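Local coordinates for Spermidine/putrescine ABC transporter, periplasmic binding protein (PDB 2V84) that probably binds polyamines such as spermidine and putrescine in the periplasm, as the solute-binding lipoprotein of an ABC transporter, at residues Tyr144-Ser149 against Asp244-Gln249; Lys154-Arg159 against Phe221-Gly226; Glu168-Ala173 against Ala190-Leu195; Asp250-Val255 against Arg319-Thr324. One frame throughout, in Å; residues are numbered along the deposited sequence.

Followed from the N terminus, the chain leaves strand 125-137 and enters the long loop 138-159, from which two contacts start. Interaction 1 joins the middle of that loop (144-149) to the end of strand 243-246, bridging 94 intervening residues. Inside this span lies interaction 2, which ties the end of the loop to strand 223-226, and within interaction 2 lies interaction 3, the packing of helix 166-176 on helix 186-200. No contacts cross. Interaction 4 follows in series, pairing strand 254-260 with strand 321-322. Interactions 1, 2 and 4 reach one mixed sheet, and the salt bridge between Glu168 and Lys323 connects the segments of interactions 3 and 4.

Interaction 1 (Tyr144-Ser149 against Asp244-Gln249); sequences YARTWS and DFFIPQ
Arg146 passes obliquely over Phe246 and ends on Asp244, so a single side chain supplies both the apolar and the ionic half of this contact. Its CB sits over one face of the Phe246 ring, 3.9 Å from the ring centroid and 19° off the normal, a CH-pi contact. CG and CD continue past CD1 and CG of the same ring. The chain is extended from CG to NE, which carries the guanidinium beyond the ring to the carboxylate, with its plane nearly perpendicular to the Phe246 ring. There Arg146 NE donates to Asp244 OD2 at 2.8 Å in a salt bridge; OD2 is tilted 22° out of the guanidinium plane and the bond is bent (N-H...O 139°), while NH2 adds a weak bond to the same oxygen.

Asp244 OD2 is gripped from two sides. Arg146 NE takes its syn lone pair, and the hydroxyl of Tyr144 donates to the anti one, with OH 2.6 Å from OD2. Tyr144 suits its place because its ring also packs against Phe246, CE2 to CE1, while its polar end reaches the acid.

Farther along, Pro248 CG lies over the five-membered ring of Trp148, 3.5 Å from its centroid; the compact proline can approach that flat surface closely. Trp148 NE1 bonds to Ser253 OG, and the ring also packs on helix 166-176. A water bridges Arg146 O and Gln249 N.

The contact thus packs the loop between strands 125-137 and 160-162 onto the end of strand 243-246, which pairs antiparallel with 125-137. With Tyr144 OH and the positively charged Arg146 both donating to one oxygen, Asp244 is probably held ionised, and the loop is clamped ionically at one end and by ring packing at the other.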
loop_
_atom_site.group_PDB
_atom_site.type_symbol
_atom_site.label_atom_id
_atom_site.label_comp_id
_atom_site.label_asym_id
_atom_site.label_seq_id
_atom_site.Cartn_x
_atom_site.Cartn_y
_atom_site.Cartn_z
ATOM N N TYR A 144 -12.031 3.416 -23.372
ATOM C CA TYR A 144 -11.640 2.285 -22.521
ATOM C C TYR A 144 -12.692 2.070 -21.451
ATOM O O TYR A 144 -13.386 3.019 -21.063
ATOM C CB TYR A 144 -10.246 2.527 -21.877
ATOM C CG TYR A 144 -10.159 3.840 -21.131
ATOM C CD1 TYR A 144 -9.892 5.035 -21.818
ATOM C CD2 TYR A 144 -10.369 3.899 -19.744
ATOM C CE1 TYR A 144 -9.834 6.254 -21.142
ATOM C CE2 TYR A 144 -10.322 5.114 -19.057
ATOM C CZ TYR A 144 -10.063 6.291 -19.787
ATOM O OH TYR A 144 -10.010 7.502 -19.141
ATOM N N ALA A 145 -12.804 0.830 -20.972
ATOM C CA ALA A 145 -13.621 0.556 -19.799
ATOM C C ALA A 145 -12.693 0.634 -18.605
ATOM O O ALA A 145 -11.503 0.314 -18.717
ATOM C CB ALA A 145 -14.287 -0.841 -19.887
ATOM N N ARG A 146 -13.234 1.055 -17.461
ATOM C CA ARG A 146 -12.435 1.291 -16.258
ATOM C C ARG A 146 -12.363 0.016 -15.416
ATOM O O ARG A 146 -12.958 -0.090 -14.334
ATOM C CB ARG A 146 -13.030 2.454 -15.455
ATOM C CG ARG A 146 -12.899 3.805 -16.129
ATOM C CD ARG A 146 -13.143 4.948 -15.106
ATOM N NE ARG A 146 -12.943 6.279 -15.687
ATOM C CZ ARG A 146 -13.854 6.962 -16.390
ATOM N NH1 ARG A 146 -15.063 6.457 -16.632
ATOM N NH2 ARG A 146 -13.559 8.167 -16.876
ATOM N N THR A 147 -11.667 -0.980 -15.955
ATOM C CA THR A 147 -11.680 -2.343 -15.425
ATOM C C THR A 147 -10.294 -2.961 -15.630
ATOM O O THR A 147 -9.526 -2.505 -16.475
ATOM C CB THR A 147 -12.742 -3.264 -16.137
ATOM O OG1 THR A 147 -12.358 -3.469 -17.509
ATOM C CG2 THR A 147 -14.139 -2.651 -16.124
ATOM N N TRP A 148 -10.009 -4.026 -14.889
ATOM C CA TRP A 148 -8.737 -4.759 -15.046
ATOM C C TRP A 148 -8.569 -5.378 -16.431
ATOM O O TRP A 148 -7.458 -5.679 -16.848
ATOM C CB TRP A 148 -8.618 -5.866 -13.981
ATOM C CG TRP A 148 -8.549 -5.288 -12.585
ATOM C CD1 TRP A 148 -9.542 -5.286 -11.658
ATOM C CD2 TRP A 148 -7.443 -4.579 -11.993
ATOM N NE1 TRP A 148 -9.132 -4.619 -10.524
ATOM C CE2 TRP A 148 -7.848 -4.181 -10.698
ATOM C CE3 TRP A 148 -6.154 -4.253 -12.428
ATOM C CZ2 TRP A 148 -7.010 -3.458 -9.830
ATOM C CZ3 TRP A 148 -5.316 -3.536 -11.571
ATOM C CH2 TRP A 148 -5.747 -3.160 -10.275
ATOM N N SER A 149 -9.681 -5.658 -17.105
ATOM C CA SER A 149 -9.610 -6.289 -18.403
ATOM C C SER A 149 -8.962 -5.355 -19.415
ATOM O O SER A 149 -8.765 -5.732 -20.566
ATOM C CB SER A 149 -10.991 -6.730 -18.859
ATOM O OG SER A 149 -11.371 -7.911 -18.134
ATOM N N ASP A 244 -6.268 9.565 -16.433
ATOM C CA ASP A 244 -7.375 9.034 -15.673
ATOM C C ASP A 244 -6.786 7.927 -14.851
ATOM O O ASP A 244 -6.367 6.906 -15.406
ATOM C CB ASP A 244 -8.443 8.471 -16.613
ATOM C CG ASP A 244 -9.696 8.019 -15.895
ATOM O OD1 ASP A 244 -9.795 8.114 -14.648
ATOM O OD2 ASP A 244 -10.610 7.535 -16.602
ATOM N N PHE A 245 -6.710 8.160 -13.545
ATOM C CA PHE A 245 -6.328 7.146 -12.598
ATOM C C PHE A 245 -7.615 6.688 -11.958
ATOM O O PHE A 245 -8.424 7.527 -11.546
ATOM C CB PHE A 245 -5.375 7.693 -11.512
ATOM C CG PHE A 245 -5.080 6.696 -10.456
ATOM C CD1 PHE A 245 -4.041 5.784 -10.614
ATOM C CD2 PHE A 245 -5.906 6.589 -9.343
ATOM C CE1 PHE A 245 -3.846 4.800 -9.674
ATOM C CE2 PHE A 245 -5.689 5.630 -8.393
ATOM C CZ PHE A 245 -4.663 4.724 -8.561
ATOM N N PHE A 246 -7.800 5.374 -11.872
ATOM C CA PHE A 246 -8.965 4.790 -11.205
ATOM C C PHE A 246 -8.603 3.477 -10.554
ATOM O O PHE A 246 -7.727 2.759 -11.020
ATOM C CB PHE A 246 -10.124 4.546 -12.198
ATOM C CG PHE A 246 -9.712 3.817 -13.442
ATOM C CD1 PHE A 246 -9.211 4.515 -14.537
ATOM C CD2 PHE A 246 -9.855 2.444 -13.541
ATOM C CE1 PHE A 246 -8.810 3.845 -15.698
ATOM C CE2 PHE A 246 -9.465 1.768 -14.682
ATOM C CZ PHE A 246 -8.936 2.473 -15.773
ATOM N N ILE A 247 -9.299 3.163 -9.472
ATOM C CA ILE A 247 -9.275 1.824 -8.906
ATOM C C ILE A 247 -10.571 1.201 -9.423
ATOM O O ILE A 247 -11.638 1.757 -9.178
ATOM C CB ILE A 247 -9.271 1.882 -7.358
ATOM C CG1 ILE A 247 -8.048 2.659 -6.856
ATOM C CG2 ILE A 247 -9.384 0.464 -6.751
ATOM C CD1 ILE A 247 -8.289 3.489 -5.589
ATOM N N PRO A 248 -10.493 0.069 -10.167
ATOM C CA PRO A 248 -11.687 -0.529 -10.740
ATOM C C PRO A 248 -12.775 -0.786 -9.686
ATOM O O PRO A 248 -12.487 -1.361 -8.630
ATOM C CB PRO A 248 -11.159 -1.838 -11.330
ATOM C CG PRO A 248 -9.748 -1.480 -11.720
ATOM C CD PRO A 248 -9.270 -0.654 -10.571
ATOM N N GLN A 249 -13.995 -0.339 -9.982
ATOM C CA GLN A 249 -15.093 -0.319 -9.006
ATOM C C GLN A 249 -16.129 -1.420 -9.235
ATOM O O GLN A 249 -17.024 -1.613 -8.396
ATOM C CB GLN A 249 -15.776 1.058 -9.004
ATOM C CG GLN A 249 -14.880 2.232 -8.580
ATOM C CD GLN A 249 -14.468 2.196 -7.111
ATOM O OE1 GLN A 249 -15.308 2.189 -6.216
ATOM N NE2 GLN A 249 -13.173 2.183 -6.863
HETATM O O HOH W 1 -14.334 1.274 -12.288
#

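Interaction 2 (Lys154-Arg159 against Phe221-Gly226); sequences KDLAYR and FVVAHG
A backbone hydrogen bond flanked by a small aliphatic cluster joins the loop Lys154-Arg159 to the start of strand 223-226, in the mixed sheet, just before strand 160-162 begins. Arg159 O accepts from Val222 N at 2.7 Å, with an N-H...O angle of 159°. The same oxygen receives a CA-H...O contact from Phe221, CA to O 3.2 Å, so neighbouring residues of 221-226 converge on a single carbonyl.

Leu156 brings a methyl to each valine: CD1 meets Val223 CG2 at 3.9 Å and CD2 meets Val222 CG2 at 4.1 Å. The fork of a leucine suits this place, since its two branches can serve two successive residues of the facing segment. With CG beside its backbone N (chi1 -52°), Leu156 directs that fork at them.

A type II beta turn from Leu156 to Arg159 brings these two residues round to the same partner, closed by Arg159 N bonding to Leu156 O. Beyond it strand 160-162 runs parallel to strand 223-226, so the bond from Val222 N to Arg159 O lies just ahead of that pairing. On its other neighbour, strand 125-137, strand 223-226 pairs antiparallel.

Val222 also touches the side chain of Arg159. Its CG2 lies 3.9 Å from Arg159 CB and over one face of the guanidinium, 4.2 Å above the plane. A bend at chi3 (-70°) folds the arginine back toward its own loop, where NH2 makes a weak bond to Asp155 O at the guanidinium edge.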
loop_
_atom_site.group_PDB
_atom_site.type_symbol
_atom_site.label_atom_id
_atom_site.label_comp_id
_atom_site.label_asym_id
_atom_site.label_seq_id
_atom_site.Cartn_x
_atom_site.Cartn_y
_atom_site.Cartn_z
ATOM N N LYS A 154 -5.329 -6.021 -26.898
ATOM C CA LYS A 154 -4.264 -6.290 -27.874
ATOM C C LYS A 154 -3.797 -5.075 -28.672
ATOM O O LYS A 154 -2.634 -5.036 -29.086
ATOM C CB LYS A 154 -4.624 -7.477 -28.780
ATOM C CG LYS A 154 -4.580 -8.805 -28.000
ATOM C CD LYS A 154 -4.467 -10.060 -28.873
ATOM C CE LYS A 154 -4.708 -11.314 -28.013
ATOM N NZ LYS A 154 -4.495 -12.621 -28.718
ATOM N N ASP A 155 -4.687 -4.089 -28.834
ATOM C CA ASP A 155 -4.378 -2.806 -29.475
ATOM C C ASP A 155 -3.436 -1.893 -28.677
ATOM O O ASP A 155 -2.885 -0.924 -29.221
ATOM C CB ASP A 155 -5.659 -2.067 -29.899
ATOM C CG ASP A 155 -6.505 -1.577 -28.723
ATOM O OD1 ASP A 155 -6.723 -2.314 -27.741
ATOM O OD2 ASP A 155 -6.995 -0.431 -28.801
ATOM N N LEU A 156 -3.234 -2.229 -27.403
ATOM C CA LEU A 156 -2.294 -1.529 -26.521
ATOM C C LEU A 156 -1.088 -2.396 -26.155
ATOM O O LEU A 156 -0.294 -2.033 -25.286
ATOM C CB LEU A 156 -3.022 -1.044 -25.255
ATOM C CG LEU A 156 -4.310 -0.224 -25.458
ATOM C CD1 LEU A 156 -5.037 -0.048 -24.143
ATOM C CD2 LEU A 156 -3.995 1.126 -26.077
ATOM N N ALA A 157 -0.942 -3.536 -26.831
ATOM C CA ALA A 157 0.135 -4.474 -26.526
ATOM C C ALA A 157 1.509 -3.816 -26.601
ATOM O O ALA A 157 1.790 -3.021 -27.517
ATOM C CB ALA A 157 0.068 -5.691 -27.433
ATOM N N TYR A 158 2.347 -4.140 -25.613
ATOM C CA TYR A 158 3.700 -3.585 -25.447
ATOM C C TYR A 158 3.692 -2.079 -25.194
ATOM O O TYR A 158 4.649 -1.370 -25.509
ATOM C CB TYR A 158 4.612 -3.960 -26.632
ATOM C CG TYR A 158 4.375 -5.377 -27.137
ATOM C CD1 TYR A 158 4.568 -6.490 -26.298
ATOM C CD2 TYR A 158 3.928 -5.601 -28.448
ATOM C CE1 TYR A 158 4.336 -7.788 -26.762
ATOM C CE2 TYR A 158 3.693 -6.894 -28.922
ATOM C CZ TYR A 158 3.901 -7.976 -28.081
ATOM O OH TYR A 158 3.664 -9.249 -28.571
ATOM N N ARG A 159 2.592 -1.587 -24.635
ATOM C CA ARG A 159 2.514 -0.207 -24.178
ATOM C C ARG A 159 1.840 -0.169 -22.820
ATOM O O ARG A 159 1.304 0.845 -22.421
ATOM C CB ARG A 159 1.774 0.684 -25.196
ATOM C CG ARG A 159 2.473 0.784 -26.544
ATOM C CD ARG A 159 1.917 1.939 -27.384
ATOM N NE ARG A 159 0.564 1.668 -27.851
ATOM C CZ ARG A 159 -0.320 2.606 -28.197
ATOM N NH1 ARG A 159 -0.009 3.896 -28.113
ATOM N NH2 ARG A 159 -1.532 2.243 -28.612
ATOM N N PHE A 221 4.535 3.794 -21.644
ATOM C CA PHE A 221 3.371 3.009 -21.245
ATOM C C PHE A 221 2.170 3.926 -21.313
ATOM O O PHE A 221 2.233 5.046 -20.804
ATOM C CB PHE A 221 3.462 2.465 -19.811
ATOM C CG PHE A 221 4.702 1.646 -19.508
ATOM C CD1 PHE A 221 5.477 1.074 -20.518
ATOM C CD2 PHE A 221 5.054 1.404 -18.184
ATOM C CE1 PHE A 221 6.609 0.304 -20.197
ATOM C CE2 PHE A 221 6.167 0.644 -17.857
ATOM C CZ PHE A 221 6.952 0.092 -18.863
ATOM N N VAL A 222 1.076 3.472 -21.921
ATOM C CA VAL A 222 -0.112 4.333 -22.012
ATOM C C VAL A 222 -1.202 3.905 -21.029
ATOM O O VAL A 222 -2.160 4.641 -20.773
ATOM C CB VAL A 222 -0.663 4.484 -23.471
ATOM C CG1 VAL A 222 0.358 5.179 -24.375
ATOM C CG2 VAL A 222 -1.094 3.128 -24.055
ATOM N N VAL A 223 -1.025 2.715 -20.460
ATOM C CA VAL A 223 -1.861 2.221 -19.379
ATOM C C VAL A 223 -0.898 1.513 -18.440
ATOM O O VAL A 223 -0.094 0.696 -18.870
ATOM C CB VAL A 223 -2.904 1.194 -19.845
ATOM C CG1 VAL A 223 -3.695 0.692 -18.644
ATOM C CG2 VAL A 223 -3.862 1.782 -20.864
ATOM N N ALA A 224 -0.967 1.832 -17.155
ATOM C CA ALA A 224 -0.111 1.120 -16.202
ATOM C C ALA A 224 -0.786 0.900 -14.877
ATOM O O ALA A 224 -1.550 1.727 -14.415
ATOM C CB ALA A 224 1.230 1.860 -16.005
ATOM N N HIS A 225 -0.478 -0.246 -14.267
ATOM C CA HIS A 225 -0.917 -0.591 -12.921
ATOM C C HIS A 225 0.039 0.069 -11.907
ATOM O O HIS A 225 1.262 0.002 -12.078
ATOM C CB HIS A 225 -0.814 -2.115 -12.831
ATOM C CG HIS A 225 -1.331 -2.717 -11.566
ATOM N ND1 HIS A 225 -0.913 -3.956 -11.145
ATOM C CD2 HIS A 225 -2.224 -2.285 -10.645
ATOM C CE1 HIS A 225 -1.533 -4.274 -10.022
ATOM N NE2 HIS A 225 -2.335 -3.275 -9.693
ATOM N N GLY A 226 -0.496 0.721 -10.874
ATOM C CA GLY A 226 0.391 1.339 -9.887
ATOM C C GLY A 226 -0.277 2.290 -8.919
ATOM O O GLY A 226 -1.490 2.338 -8.837
#

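Interaction 3 (Glu168-Ala173 against Ala190-Leu195); sequences EVMGAA and AQAAIL
Ala173 and Ala192 meet methyl to methyl, CB to CB 3.9 Å, where helix 166-176 crosses helix 186-200. Alanine suits both positions: with only a methyl on each side, the axes of the short segments come within 8.9 Å, at 102° between their directions, and Ala173 CB also lies 3.8 Å from Ala192 O.

Longer apolar side chains extend this centre. Met170 turns its chain at both chi2 (-56°) and chi3 (-80°), which brings the terminal methyl CE across to Ala192 CB at 3.9 Å and close to Ala193. A flexible thioether chain is well fitted to reach round in this way. Leu195 adds a branched end, its CD2 approaching Ala173 O at 3.8 Å and the methyl of the same alanine.

Hydrogen bonding stays within each helix, as in Ala173 N to Val169 O and Leu195 N to Gln191 O. In the first helix, Glu168 makes a salt bridge with Lys323 and belongs to the predicted spermidine site. Trp200, farther along helix 186-200, packs on both Ala173 and Leu195.

Since no hydrogen bond or charge pair links the two segments, van der Waals packing and the burial of apolar surface probably supply the adhesion across this nearly perpendicular crossing.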
loop_
_atom_site.group_PDB
_atom_site.type_symbol
_atom_site.label_atom_id
_atom_site.label_comp_id
_atom_site.label_asym_id
_atom_site.label_seq_id
_atom_site.Cartn_x
_atom_site.Cartn_y
_atom_site.Cartn_z
ATOM N N GLU A 168 -0.705 -8.185 -5.531
ATOM C CA GLU A 168 -1.425 -7.197 -6.363
ATOM C C GLU A 168 -1.926 -7.774 -7.673
ATOM O O GLU A 168 -3.086 -7.564 -8.046
ATOM C CB GLU A 168 -0.561 -5.961 -6.682
ATOM C CG GLU A 168 -0.307 -4.981 -5.520
ATOM C CD GLU A 168 -1.549 -4.380 -4.855
ATOM O OE1 GLU A 168 -2.701 -4.531 -5.308
ATOM O OE2 GLU A 168 -1.359 -3.748 -3.815
ATOM N N VAL A 169 -1.052 -8.482 -8.389
ATOM C CA VAL A 169 -1.413 -9.002 -9.709
ATOM C C VAL A 169 -2.367 -10.196 -9.612
ATOM O O VAL A 169 -3.426 -10.202 -10.249
ATOM C CB VAL A 169 -0.160 -9.255 -10.588
ATOM C CG1 VAL A 169 -0.539 -9.813 -11.965
ATOM C CG2 VAL A 169 0.573 -7.910 -10.791
ATOM N N MET A 170 -2.017 -11.170 -8.776
ATOM C CA MET A 170 -2.938 -12.282 -8.497
ATOM C C MET A 170 -4.268 -11.768 -7.945
ATOM O O MET A 170 -5.350 -12.264 -8.319
ATOM C CB MET A 170 -2.319 -13.314 -7.539
ATOM C CG MET A 170 -1.224 -14.197 -8.153
ATOM S SD MET A 170 -1.726 -15.128 -9.636
ATOM C CE MET A 170 -2.589 -16.472 -8.819
ATOM N N GLY A 171 -4.188 -10.768 -7.069
ATOM C CA GLY A 171 -5.373 -10.169 -6.456
ATOM C C GLY A 171 -6.308 -9.553 -7.477
ATOM O O GLY A 171 -7.517 -9.784 -7.441
ATOM N N ALA A 172 -5.747 -8.774 -8.394
ATOM C CA ALA A 172 -6.532 -8.185 -9.489
ATOM C C ALA A 172 -7.196 -9.242 -10.359
ATOM O O ALA A 172 -8.343 -9.075 -10.769
ATOM C CB ALA A 172 -5.664 -7.301 -10.317
ATOM N N ALA A 173 -6.474 -10.322 -10.643
ATOM C CA ALA A 173 -7.002 -11.439 -11.431
ATOM C C ALA A 173 -8.113 -12.163 -10.687
ATOM O O ALA A 173 -9.172 -12.439 -11.257
ATOM C CB ALA A 173 -5.897 -12.399 -11.800
ATOM N N ALA A 190 -5.292 -21.185 -9.775
ATOM C CA ALA A 190 -4.901 -21.649 -11.102
ATOM C C ALA A 190 -5.619 -20.869 -12.207
ATOM O O ALA A 190 -5.019 -20.505 -13.227
ATOM C CB ALA A 190 -5.167 -23.164 -11.226
ATOM N N GLN A 191 -6.906 -20.616 -12.001
ATOM C CA GLN A 191 -7.709 -19.830 -12.940
ATOM C C GLN A 191 -7.173 -18.400 -13.068
ATOM O O GLN A 191 -7.067 -17.856 -14.167
ATOM C CB GLN A 191 -9.145 -19.793 -12.426
ATOM C CG GLN A 191 -10.188 -19.329 -13.443
ATOM C CD GLN A 191 -11.607 -19.675 -12.981
ATOM O OE1 GLN A 191 -11.809 -20.608 -12.175
ATOM N NE2 GLN A 191 -12.596 -18.928 -13.489
ATOM N N ALA A 192 -6.825 -17.805 -11.934
ATOM C CA ALA A 192 -6.227 -16.470 -11.895
ATOM C C ALA A 192 -4.879 -16.461 -12.615
ATOM O O ALA A 192 -4.582 -15.548 -13.386
ATOM C CB ALA A 192 -6.070 -16.010 -10.451
ATOM N N ALA A 193 -4.065 -17.487 -12.363
ATOM C CA ALA A 193 -2.765 -17.609 -13.042
ATOM C C ALA A 193 -2.893 -17.676 -14.563
ATOM O O ALA A 193 -2.092 -17.070 -15.285
ATOM C CB ALA A 193 -2.018 -18.810 -12.533
ATOM N N ILE A 194 -3.880 -18.433 -15.042
ATOM C CA ILE A 194 -4.127 -18.551 -16.479
ATOM C C ILE A 194 -4.579 -17.204 -17.048
ATOM O O ILE A 194 -4.154 -16.817 -18.140
ATOM C CB ILE A 194 -5.167 -19.644 -16.812
ATOM C CG1 ILE A 194 -4.574 -21.034 -16.531
ATOM C CG2 ILE A 194 -5.604 -19.533 -18.279
ATOM C CD1 ILE A 194 -5.600 -22.188 -16.454
ATOM N N LEU A 195 -5.438 -16.502 -16.311
ATOM C CA LEU A 195 -5.852 -15.153 -16.724
ATOM C C LEU A 195 -4.652 -14.213 -16.926
ATOM O O LEU A 195 -4.528 -13.568 -17.971
ATOM C CB LEU A 195 -6.852 -14.562 -15.721
ATOM C CG LEU A 195 -7.597 -13.284 -16.123
ATOM C CD1 LEU A 195 -8.447 -13.507 -17.396
ATOM C CD2 LEU A 195 -8.444 -12.769 -14.999
#

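Interaction 4 (Asp250-Val255 against Arg319-Thr324); sequences DVASPV and RGTLKT
Thr321 O accepts Val255 N at 2.8 Å and also receives a CA-H...O contact from Pro254, CA to O 3.4 Å. The N-H of Val255 comes from 45° above the carbonyl plane. Two more backbone bonds continue the ladder: Thr321 N to Ser253 O at 2.9 Å, and Lys323 N to Val255 O at 2.9 Å. Proline, lacking an N-H, costs the ladder nothing here, since its neighbours Ser253 and Val255 make the bonds.

Val255 directs CG2 at Gly320; with no side chain, Gly320 lets its CA lie 3.7 Å from Val255 CG2 and 3.1 Å from Ser253 O. Beside it, Leu322 CD1 lies 3.9 Å from Val255 O. Pro254 and Thr321 occupy the other face of the sheet, and Pro254 CB touches Lys323 CG at 3.9 Å. The bend in Lys323 (chi3 -68°) takes CE past Val255 O, while NZ forms salt bridges with Glu168 and a bound MES.

Parallel bridges pair Pro254 with Thr321 and Val255 with Leu322, adding strand 321-322 to strand 254-260 of the mixed sheet. MES probably came from the crystallisation liquor, but its contacts with Leu322 N and Lys323, next to Glu168 of the predicted spermidine site, are consistent with the ligand pocket of a periplasmic solute-binding protein.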
loop_
_atom_site.group_PDB
_atom_site.type_symbol
_atom_site.label_atom_id
_atom_site.label_comp_id
_atom_site.label_asym_id
_atom_site.label_seq_id
_atom_site.Cartn_x
_atom_site.Cartn_y
_atom_site.Cartn_z
ATOM N N ASP A 250 -16.017 -2.141 -10.355
ATOM C CA ASP A 250 -16.994 -3.184 -10.695
ATOM C C ASP A 250 -16.663 -4.544 -10.070
ATOM O O ASP A 250 -17.422 -5.500 -10.211
ATOM C CB ASP A 250 -17.206 -3.280 -12.220
ATOM C CG ASP A 250 -16.001 -3.860 -12.962
ATOM O OD1 ASP A 250 -14.834 -3.503 -12.643
ATOM O OD2 ASP A 250 -16.242 -4.662 -13.897
ATOM N N VAL A 251 -15.535 -4.603 -9.363
ATOM C CA VAL A 251 -15.044 -5.801 -8.685
ATOM C C VAL A 251 -14.440 -5.414 -7.335
ATOM O O VAL A 251 -14.239 -4.231 -7.073
ATOM C CB VAL A 251 -13.971 -6.561 -9.534
ATOM C CG1 VAL A 251 -14.574 -7.091 -10.834
ATOM C CG2 VAL A 251 -12.774 -5.683 -9.805
ATOM N N ALA A 252 -14.152 -6.401 -6.487
ATOM C CA ALA A 252 -13.534 -6.144 -5.186
ATOM C C ALA A 252 -12.017 -6.106 -5.318
ATOM O O ALA A 252 -11.323 -7.025 -4.917
ATOM C CB ALA A 252 -13.976 -7.193 -4.153
ATOM N N SER A 253 -11.511 -5.030 -5.915
ATOM C CA SER A 253 -10.078 -4.866 -6.162
ATOM C C SER A 253 -9.270 -4.903 -4.868
ATOM O O SER A 253 -9.753 -4.455 -3.831
ATOM C CB SER A 253 -9.813 -3.538 -6.859
ATOM O OG SER A 253 -10.619 -3.413 -8.007
ATOM N N PRO A 254 -8.019 -5.402 -4.942
ATOM C CA PRO A 254 -7.178 -5.438 -3.750
ATOM C C PRO A 254 -6.888 -4.058 -3.149
ATOM O O PRO A 254 -6.534 -3.095 -3.854
ATOM C CB PRO A 254 -5.876 -6.096 -4.214
ATOM C CG PRO A 254 -6.027 -6.438 -5.639
ATOM C CD PRO A 254 -7.352 -5.933 -6.146
ATOM N N VAL A 255 -7.011 -3.996 -1.826
ATOM C CA VAL A 255 -6.791 -2.800 -1.024
ATOM C C VAL A 255 -5.687 -3.142 0.005
ATOM O O VAL A 255 -5.536 -4.290 0.389
ATOM C CB VAL A 255 -8.142 -2.350 -0.354
ATOM C CG1 VAL A 255 -7.958 -1.200 0.613
ATOM C CG2 VAL A 255 -9.165 -1.945 -1.420
ATOM N N ARG A 319 -15.572 -0.759 -1.862
ATOM C CA ARG A 319 -15.930 -2.007 -2.551
ATOM C C ARG A 319 -14.794 -3.026 -2.602
ATOM O O ARG A 319 -15.025 -4.217 -2.845
ATOM C CB ARG A 319 -16.358 -1.704 -3.984
ATOM C CG ARG A 319 -17.633 -0.916 -4.081
ATOM C CD ARG A 319 -18.005 -0.668 -5.514
ATOM N NE ARG A 319 -19.381 -0.212 -5.616
ATOM C CZ ARG A 319 -20.106 -0.242 -6.730
ATOM N NH1 ARG A 319 -19.584 -0.705 -7.860
ATOM N NH2 ARG A 319 -21.359 0.193 -6.709
ATOM N N GLY A 320 -13.573 -2.543 -2.389
ATOM C CA GLY A 320 -12.371 -3.350 -2.507
ATOM C C GLY A 320 -12.160 -4.293 -1.348
ATOM O O GLY A 320 -12.828 -4.175 -0.331
ATOM N N THR A 321 -11.216 -5.220 -1.506
ATOM C CA THR A 321 -10.927 -6.227 -0.491
ATOM C C THR A 321 -9.535 -6.036 0.062
ATOM O O THR A 321 -8.567 -6.028 -0.681
ATOM C CB THR A 321 -11.090 -7.683 -1.034
ATOM O OG1 THR A 321 -12.457 -7.907 -1.400
ATOM C CG2 THR A 321 -10.733 -8.748 0.038
ATOM N N LEU A 322 -9.450 -5.901 1.386
ATOM C CA LEU A 322 -8.173 -5.756 2.084
ATOM C C LEU A 322 -7.334 -7.018 1.925
ATOM O O LEU A 322 -7.812 -8.107 2.205
ATOM C CB LEU A 322 -8.436 -5.480 3.584
ATOM C CG LEU A 322 -7.222 -5.097 4.425
ATOM C CD1 LEU A 322 -6.771 -3.697 4.015
ATOM C CD2 LEU A 322 -7.499 -5.172 5.936
ATOM N N LYS A 323 -6.084 -6.867 1.477
ATOM C CA LYS A 323 -5.179 -8.011 1.342
ATOM C C LYS A 323 -4.789 -8.503 2.725
ATOM O O LYS A 323 -4.392 -7.712 3.603
ATOM C CB LYS A 323 -3.917 -7.617 0.567
ATOM C CG LYS A 323 -4.156 -7.326 -0.920
ATOM C CD LYS A 323 -2.855 -6.822 -1.558
ATOM C CE LYS A 323 -2.470 -5.451 -1.025
ATOM N NZ LYS A 323 -1.162 -4.970 -1.598
ATOM N N THR A 324 -4.918 -9.808 2.928
ATOM C CA THR A 324 -4.694 -10.367 4.243
ATOM C C THR A 324 -3.691 -11.497 4.167
ATOM O O THR A 324 -3.273 -11.914 3.085
ATOM C CB THR A 324 -6.001 -10.947 4.849
ATOM O OG1 THR A 324 -6.425 -12.048 4.050
ATOM C CG2 THR A 324 -7.111 -9.893 4.918
#